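Local coordinates for protein filamentous hemagglutinin (Bordetella pertussis, PDB 1RWR) that serves the whooping-cough bacterium as a secreted adhesin, its N-terminal beta-helical domain probably guiding export through the two-partner secretion pathway, at residues Q1-V11 against H33-V41; N121-P129 against L138-T146. All coordinates share one frame; numbering follows the deposited sequence.

Contact 1: Q1-V11 against H33-V41; sequences QGLVPQGQTQV and HNKFQQFNV
Leu3 sends its side chain alongside Phe39, and its branch can be followed outward. CB leaves the chain so that CG lies beside the backbone N (chi1 -72°), and CG passes 3.4 Å from Asn40 O. CD2 ends 3.4 Å from Phe39 CD1 and equally close to Asn40 O, with CD1 farther along the same carbonyl and the Phe36 ring farther off. Leucine's apolar fork suits this buried place.

The two segments pair antiparallel, and the edge is irregular. Gln37 and Gln38 both face Val4 in a classic beta bulge: Val4 N donates almost straight to Gln38 O (2.9 Å), while Gln37 N reaches Val4 O nearly in line with its C=O bond. Beyond the bulge Gln6 N binds Lys35 O, and Pro5, which has no N-H to offer, rests its CB 4.0 Å from Phe36 CE1. Phe39 CD1 sits over the centre of one Phe36 face, so the two rings meet face to edge.

Polar side chains finish both ends. Asn40 ND2 lies on a lone pair of Gly2 O at 2.9 Å. Thr9 OG1 donates to a lone pair of Asn34 OD1 at 2.7 Å, and Asn34 OD1 also receives Ala24 N. A water bridges Gln6 O, Thr9 OG1 and Lys35 N.

The N-terminal chain thus pairs with the end of strand 31-36, the first of the long parallel sheet of the beta-helix, and with the chain just past its corner. Gln37 N, Lys35 O and Gln38 O are thereby paired, consistent with a cap on the helix end.

Contact 2: N121-P129 against L138-T146; sequences NLTLTTGRP and LDVQQGTVT
Leu138 lays its two methyls across Thr125: CD1 and CD2 are each 3.9 Å from Thr125 CG2, and CD2 also approaches Pro129 CB at 4.1 Å. Here a beta hairpin, strands 128-132 and 135-140, leaves the beta-helix between strand 119-125 of its long parallel sheet and strand 144-147 of another face. Leucine suits this buried side, where Thr123 CG2 also meets CD1 tip to tip.

Where the hairpin joins the helix, Arg128 and Asp139 form an antiparallel hydrogen-bonded pair. Both N-H...O bonds measure 3.0 Å, and each donor stands above the plane of the carbonyl it meets. The side chains of this pair have charged partners elsewhere, Arg128 with Glu79 and Asp139 with Arg192, so each ties the hairpin to a different part of the chain. Water 3 donates to Arg128 O and Asp139 OD2, joining backbone to carboxylate.

Gly127, with no side chain, lets its CA come within 3.7 Å of Val140 CG2 and pack close to the hairpin strand. Gly143 is under stronger constraint, because its positive phi (103°) and the nearness of Thr126 CB both call for glycine.

The corner itself is fixed by two threonines. Thr125 OG1, anti to its own N, accepts from Gly127 N in an ST turn and donates to Val163 O on the next coil. Thr126 places its hydroxyl between its backbone N and carbonyl carbon (chi1 62°), and OG1 donates to Gln142 O at 2.7 Å, 18° from the carbonyl plane.

Overall arrangement
Contact 1 and contact 2 belong to the same right-handed beta-helix and both reach one long parallel sheet: strand 31-36 is its outermost strand at one end, whereas strand 119-125 lies three strands further in. Their centres are about 17 Å apart and their nearest atoms about 5 Å, so they do not touch. Glu79, on the neighbouring strand 75-80, is shared: it forms salt bridges with Lys35 of contact 1 and Arg128 of contact 2, and so probably couples the two electrostatically. Contact 1 probably finishes the end of the helix with the N-terminal chain; contact 2, nearer the centre of the chain, roots a hairpin that projects from the coils.

Contact 1: Q1-V11 against H33-V41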
# COMPACT_ATOMS: atom_id res chain seq x y z
N GLN A 1 4.90 -19.21 -7.06
CA GLN A 1 5.96 -18.25 -6.66
C GLN A 1 6.08 -17.14 -7.70
O GLN A 1 6.88 -16.20 -7.56
CB GLN A 1 7.27 -19.03 -6.58
CG GLN A 1 7.00 -20.53 -6.69
CD GLN A 1 8.24 -21.35 -6.94
OE1 GLN A 1 8.21 -22.60 -6.85
NE2 GLN A 1 9.35 -20.66 -7.27
N GLY A 2 5.24 -17.24 -8.72
CA GLY A 2 5.32 -16.37 -9.86
C GLY A 2 4.00 -15.66 -10.10
O GLY A 2 3.38 -15.20 -9.16
N LEU A 3 3.63 -15.55 -11.37
CA LEU A 3 2.41 -14.85 -11.79
C LEU A 3 1.53 -15.81 -12.56
O LEU A 3 1.91 -16.26 -13.66
CB LEU A 3 2.78 -13.66 -12.71
CG LEU A 3 3.43 -12.44 -12.13
CD1 LEU A 3 4.09 -11.55 -13.21
CD2 LEU A 3 2.42 -11.63 -11.35
N VAL A 4 0.38 -16.13 -12.00
CA VAL A 4 -0.56 -17.04 -12.62
C VAL A 4 -1.91 -16.35 -12.68
O VAL A 4 -2.61 -16.30 -11.68
CB VAL A 4 -0.66 -18.39 -11.83
CG1 VAL A 4 -1.63 -19.35 -12.48
CG2 VAL A 4 0.68 -19.02 -11.76
N PRO A 5 -2.26 -15.81 -13.84
CA PRO A 5 -3.52 -15.08 -13.97
C PRO A 5 -4.72 -15.99 -14.10
O PRO A 5 -4.60 -17.22 -14.37
CB PRO A 5 -3.34 -14.30 -15.27
CG PRO A 5 -2.47 -15.20 -16.12
CD PRO A 5 -1.52 -15.86 -15.13
N GLN A 6 -5.88 -15.36 -13.93
CA GLN A 6 -7.18 -15.97 -14.15
C GLN A 6 -8.03 -15.08 -15.05
O GLN A 6 -7.74 -13.90 -15.22
CB GLN A 6 -7.88 -16.18 -12.82
CG GLN A 6 -7.16 -17.25 -11.96
CD GLN A 6 -7.63 -17.38 -10.53
OE1 GLN A 6 -7.52 -18.47 -9.94
NE2 GLN A 6 -8.14 -16.33 -9.97
N GLY A 7 -9.03 -15.68 -15.70
CA GLY A 7 -9.98 -14.96 -16.54
C GLY A 7 -9.34 -14.37 -17.78
O GLY A 7 -8.54 -15.02 -18.44
N GLN A 8 -9.67 -13.12 -18.10
CA GLN A 8 -9.18 -12.50 -19.35
C GLN A 8 -7.73 -12.02 -19.20
O GLN A 8 -7.02 -11.80 -20.21
CB GLN A 8 -10.10 -11.36 -19.80
CG GLN A 8 -9.68 -10.72 -21.10
CD GLN A 8 -10.49 -9.46 -21.55
OE1 GLN A 8 -10.90 -9.39 -22.75
NE2 GLN A 8 -10.62 -8.45 -20.67
N THR A 9 -7.27 -11.84 -17.95
CA THR A 9 -5.90 -11.40 -17.71
C THR A 9 -4.88 -12.39 -18.30
O THR A 9 -4.99 -13.60 -18.11
CB THR A 9 -5.67 -11.23 -16.19
OG1 THR A 9 -6.66 -10.38 -15.65
CG2 THR A 9 -4.34 -10.52 -15.91
N GLN A 10 -3.91 -11.87 -19.05
CA GLN A 10 -2.80 -12.68 -19.51
C GLN A 10 -1.48 -12.12 -19.04
O GLN A 10 -1.37 -10.92 -18.75
CB GLN A 10 -2.80 -12.78 -21.05
CG GLN A 10 -4.12 -13.33 -21.63
CD GLN A 10 -4.41 -14.85 -21.37
OE1 GLN A 10 -3.49 -15.65 -21.21
NE2 GLN A 10 -5.69 -15.22 -21.40
N VAL A 11 -0.49 -12.99 -18.90
CA VAL A 11 0.86 -12.57 -18.54
C VAL A 11 1.83 -13.08 -19.60
O VAL A 11 1.88 -14.29 -19.86
CB VAL A 11 1.31 -13.12 -17.14
CG1 VAL A 11 2.74 -12.74 -16.87
CG2 VAL A 11 0.44 -12.57 -16.04
N HIS A 33 -10.14 -5.19 -13.12
CA HIS A 33 -10.13 -6.16 -12.02
C HIS A 33 -9.48 -7.44 -12.52
O HIS A 33 -10.02 -8.16 -13.37
CB HIS A 33 -11.57 -6.39 -11.53
CG HIS A 33 -11.65 -7.17 -10.26
ND1 HIS A 33 -12.80 -7.25 -9.51
CD2 HIS A 33 -10.72 -7.92 -9.62
CE1 HIS A 33 -12.57 -8.00 -8.45
NE2 HIS A 33 -11.32 -8.42 -8.48
N ASN A 34 -8.27 -7.70 -12.03
CA ASN A 34 -7.47 -8.81 -12.47
C ASN A 34 -7.33 -9.81 -11.33
O ASN A 34 -6.83 -9.46 -10.26
CB ASN A 34 -6.10 -8.31 -12.86
CG ASN A 34 -6.17 -7.33 -14.00
OD1 ASN A 34 -6.27 -7.77 -15.15
ND2 ASN A 34 -6.29 -6.01 -13.68
N LYS A 35 -7.83 -11.02 -11.54
CA LYS A 35 -7.70 -12.09 -10.54
C LYS A 35 -6.54 -12.95 -10.91
O LYS A 35 -6.30 -13.22 -12.09
CB LYS A 35 -8.99 -12.91 -10.43
CG LYS A 35 -10.13 -12.14 -9.73
CD LYS A 35 -11.42 -12.90 -9.81
CE LYS A 35 -12.55 -12.14 -9.16
NZ LYS A 35 -12.59 -12.39 -7.67
N PHE A 36 -5.81 -13.38 -9.89
CA PHE A 36 -4.65 -14.23 -10.02
C PHE A 36 -4.71 -15.36 -9.02
O PHE A 36 -5.07 -15.15 -7.85
CB PHE A 36 -3.39 -13.45 -9.67
CG PHE A 36 -3.02 -12.40 -10.66
CD1 PHE A 36 -2.12 -12.68 -11.67
CD2 PHE A 36 -3.58 -11.12 -10.60
CE1 PHE A 36 -1.76 -11.71 -12.61
CE2 PHE A 36 -3.20 -10.16 -11.52
CZ PHE A 36 -2.30 -10.46 -12.52
N GLN A 37 -4.34 -16.55 -9.46
CA GLN A 37 -4.09 -17.66 -8.55
C GLN A 37 -2.85 -17.38 -7.68
O GLN A 37 -2.87 -17.68 -6.47
CB GLN A 37 -3.88 -18.94 -9.36
CG GLN A 37 -4.00 -20.20 -8.56
CD GLN A 37 -2.66 -20.84 -8.28
OE1 GLN A 37 -1.82 -20.97 -9.19
NE2 GLN A 37 -2.45 -21.24 -7.03
N GLN A 38 -1.81 -16.83 -8.32
CA GLN A 38 -0.56 -16.43 -7.70
C GLN A 38 -0.12 -15.07 -8.26
O GLN A 38 -0.17 -14.86 -9.49
CB GLN A 38 0.55 -17.45 -8.00
CG GLN A 38 0.35 -18.77 -7.26
CD GLN A 38 1.50 -19.69 -7.43
OE1 GLN A 38 2.55 -19.51 -6.78
NE2 GLN A 38 1.35 -20.66 -8.32
N PHE A 39 0.25 -14.15 -7.37
CA PHE A 39 0.80 -12.84 -7.78
C PHE A 39 2.05 -12.50 -6.99
O PHE A 39 2.00 -12.35 -5.75
CB PHE A 39 -0.23 -11.73 -7.62
CG PHE A 39 0.21 -10.44 -8.22
CD1 PHE A 39 -0.04 -10.19 -9.56
CD2 PHE A 39 0.91 -9.49 -7.47
CE1 PHE A 39 0.40 -9.01 -10.16
CE2 PHE A 39 1.38 -8.33 -8.08
CZ PHE A 39 1.13 -8.10 -9.41
N ASN A 40 3.16 -12.41 -7.69
CA ASN A 40 4.44 -12.06 -7.11
C ASN A 40 5.20 -11.24 -8.12
O ASN A 40 5.11 -11.49 -9.34
CB ASN A 40 5.24 -13.34 -6.78
CG ASN A 40 4.55 -14.20 -5.79
OD1 ASN A 40 4.63 -13.95 -4.58
ND2 ASN A 40 3.80 -15.20 -6.26
N VAL A 41 6.02 -10.32 -7.64
CA VAL A 41 6.87 -9.49 -8.47
C VAL A 41 8.30 -9.59 -7.90
O VAL A 41 8.53 -9.46 -6.70
CB VAL A 41 6.39 -8.02 -8.50
CG1 VAL A 41 7.31 -7.18 -9.37
CG2 VAL A 41 4.96 -7.94 -9.02
O HOH W 1 -8.73 -11.72 -14.15

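Contact 2: N121-P129 against L138-T146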
# COMPACT_ATOMS: atom_id res chain seq x y z
N ASN A 121 -0.95 6.29 -7.84
CA ASN A 121 -1.02 5.99 -6.40
C ASN A 121 -0.86 4.48 -6.26
O ASN A 121 -1.08 3.73 -7.23
CB ASN A 121 -2.37 6.37 -5.81
CG ASN A 121 -2.67 7.85 -5.93
OD1 ASN A 121 -2.01 8.66 -5.29
ND2 ASN A 121 -3.64 8.22 -6.80
N LEU A 122 -0.50 4.02 -5.07
CA LEU A 122 -0.32 2.58 -4.81
C LEU A 122 -0.93 2.19 -3.49
O LEU A 122 -0.63 2.82 -2.47
CB LEU A 122 1.18 2.21 -4.76
CG LEU A 122 1.58 0.78 -4.44
CD1 LEU A 122 1.02 -0.25 -5.44
CD2 LEU A 122 3.03 0.62 -4.45
N THR A 123 -1.77 1.16 -3.49
CA THR A 123 -2.33 0.55 -2.29
C THR A 123 -1.95 -0.92 -2.23
O THR A 123 -2.15 -1.67 -3.21
CB THR A 123 -3.84 0.65 -2.38
OG1 THR A 123 -4.22 2.02 -2.62
CG2 THR A 123 -4.54 0.16 -1.12
N LEU A 124 -1.40 -1.34 -1.08
CA LEU A 124 -1.09 -2.73 -0.78
C LEU A 124 -2.02 -3.16 0.32
O LEU A 124 -2.08 -2.51 1.37
CB LEU A 124 0.35 -2.87 -0.33
CG LEU A 124 1.38 -2.37 -1.32
CD1 LEU A 124 2.80 -2.67 -0.75
CD2 LEU A 124 1.17 -3.01 -2.70
N THR A 125 -2.78 -4.22 0.09
CA THR A 125 -3.83 -4.57 1.03
C THR A 125 -3.97 -6.08 1.20
O THR A 125 -3.73 -6.86 0.27
CB THR A 125 -5.19 -3.87 0.63
OG1 THR A 125 -6.15 -4.08 1.66
CG2 THR A 125 -5.78 -4.49 -0.61
N THR A 126 -4.36 -6.50 2.40
CA THR A 126 -4.85 -7.87 2.58
C THR A 126 -6.37 -7.91 2.63
O THR A 126 -6.94 -8.95 2.94
CB THR A 126 -4.30 -8.52 3.85
OG1 THR A 126 -4.73 -7.76 5.01
CG2 THR A 126 -2.80 -8.47 3.82
N GLY A 127 -7.02 -6.81 2.28
CA GLY A 127 -8.48 -6.81 2.13
C GLY A 127 -8.99 -7.55 0.91
O GLY A 127 -8.33 -7.58 -0.15
N ARG A 128 -10.17 -8.16 1.05
CA ARG A 128 -10.87 -8.71 -0.08
C ARG A 128 -11.64 -7.59 -0.80
O ARG A 128 -12.45 -6.92 -0.18
CB ARG A 128 -11.83 -9.80 0.39
CG ARG A 128 -12.62 -10.40 -0.69
CD ARG A 128 -11.77 -11.18 -1.66
NE ARG A 128 -11.22 -12.43 -1.10
CZ ARG A 128 -10.13 -13.02 -1.54
NH1 ARG A 128 -9.39 -12.47 -2.54
NH2 ARG A 128 -9.75 -14.16 -0.99
N PRO A 129 -11.38 -7.38 -2.09
CA PRO A 129 -12.04 -6.28 -2.80
C PRO A 129 -13.48 -6.56 -3.14
O PRO A 129 -13.78 -7.68 -3.52
CB PRO A 129 -11.28 -6.14 -4.10
CG PRO A 129 -10.22 -7.17 -4.06
CD PRO A 129 -10.44 -8.10 -2.95
N LEU A 138 -12.45 -2.38 0.27
CA LEU A 138 -11.50 -3.41 0.66
C LEU A 138 -11.88 -3.88 2.04
O LEU A 138 -11.79 -3.11 2.99
CB LEU A 138 -10.09 -2.80 0.71
CG LEU A 138 -9.59 -2.27 -0.64
CD1 LEU A 138 -8.33 -1.48 -0.49
CD2 LEU A 138 -9.42 -3.41 -1.66
N ASP A 139 -12.29 -5.13 2.17
CA ASP A 139 -12.74 -5.64 3.46
C ASP A 139 -11.61 -6.43 4.08
O ASP A 139 -11.34 -7.57 3.71
CB ASP A 139 -13.97 -6.51 3.32
CG ASP A 139 -15.17 -5.70 3.03
OD1 ASP A 139 -15.28 -4.59 3.60
OD2 ASP A 139 -16.02 -6.11 2.22
N VAL A 140 -10.97 -5.78 5.02
CA VAL A 140 -9.85 -6.39 5.73
C VAL A 140 -10.34 -7.18 6.93
O VAL A 140 -10.86 -6.60 7.89
CB VAL A 140 -8.85 -5.30 6.22
CG1 VAL A 140 -7.70 -5.99 6.90
CG2 VAL A 140 -8.37 -4.46 5.05
N GLN A 141 -10.14 -8.48 6.89
CA GLN A 141 -10.43 -9.35 8.03
C GLN A 141 -9.24 -10.18 8.47
O GLN A 141 -9.26 -10.73 9.55
CB GLN A 141 -11.61 -10.25 7.71
CG GLN A 141 -12.87 -9.42 7.51
CD GLN A 141 -14.02 -10.26 7.15
OE1 GLN A 141 -14.09 -10.74 6.02
NE2 GLN A 141 -14.90 -10.49 8.10
N GLN A 142 -8.21 -10.27 7.63
CA GLN A 142 -7.03 -11.04 7.96
C GLN A 142 -5.84 -10.55 7.18
O GLN A 142 -6.01 -9.76 6.27
CB GLN A 142 -7.24 -12.52 7.66
CG GLN A 142 -7.48 -12.83 6.19
CD GLN A 142 -7.79 -14.29 5.96
OE1 GLN A 142 -8.93 -14.65 5.71
NE2 GLN A 142 -6.80 -15.12 6.10
N GLY A 143 -4.65 -11.03 7.54
CA GLY A 143 -3.45 -10.84 6.74
C GLY A 143 -2.53 -9.80 7.27
O GLY A 143 -2.96 -8.79 7.81
N THR A 144 -1.24 -10.01 7.04
CA THR A 144 -0.18 -9.07 7.40
C THR A 144 0.52 -8.53 6.15
O THR A 144 0.78 -9.28 5.21
CB THR A 144 0.85 -9.79 8.25
OG1 THR A 144 0.24 -10.25 9.48
CG2 THR A 144 2.01 -8.87 8.62
N VAL A 145 0.88 -7.25 6.15
CA VAL A 145 1.83 -6.70 5.17
C VAL A 145 3.10 -6.43 5.94
O VAL A 145 3.07 -5.78 6.97
CB VAL A 145 1.35 -5.41 4.52
CG1 VAL A 145 2.47 -4.70 3.69
CG2 VAL A 145 0.11 -5.67 3.69
N THR A 146 4.20 -6.97 5.45
CA THR A 146 5.52 -6.72 6.01
C THR A 146 6.39 -5.95 5.03
O THR A 146 6.58 -6.38 3.89
CB THR A 146 6.20 -8.05 6.35
OG1 THR A 146 5.43 -8.79 7.32
CG2 THR A 146 7.56 -7.79 6.95
O HOH W 2 -8.94 -9.95 4.68
O HOH W 3 -15.06 -7.46 0.05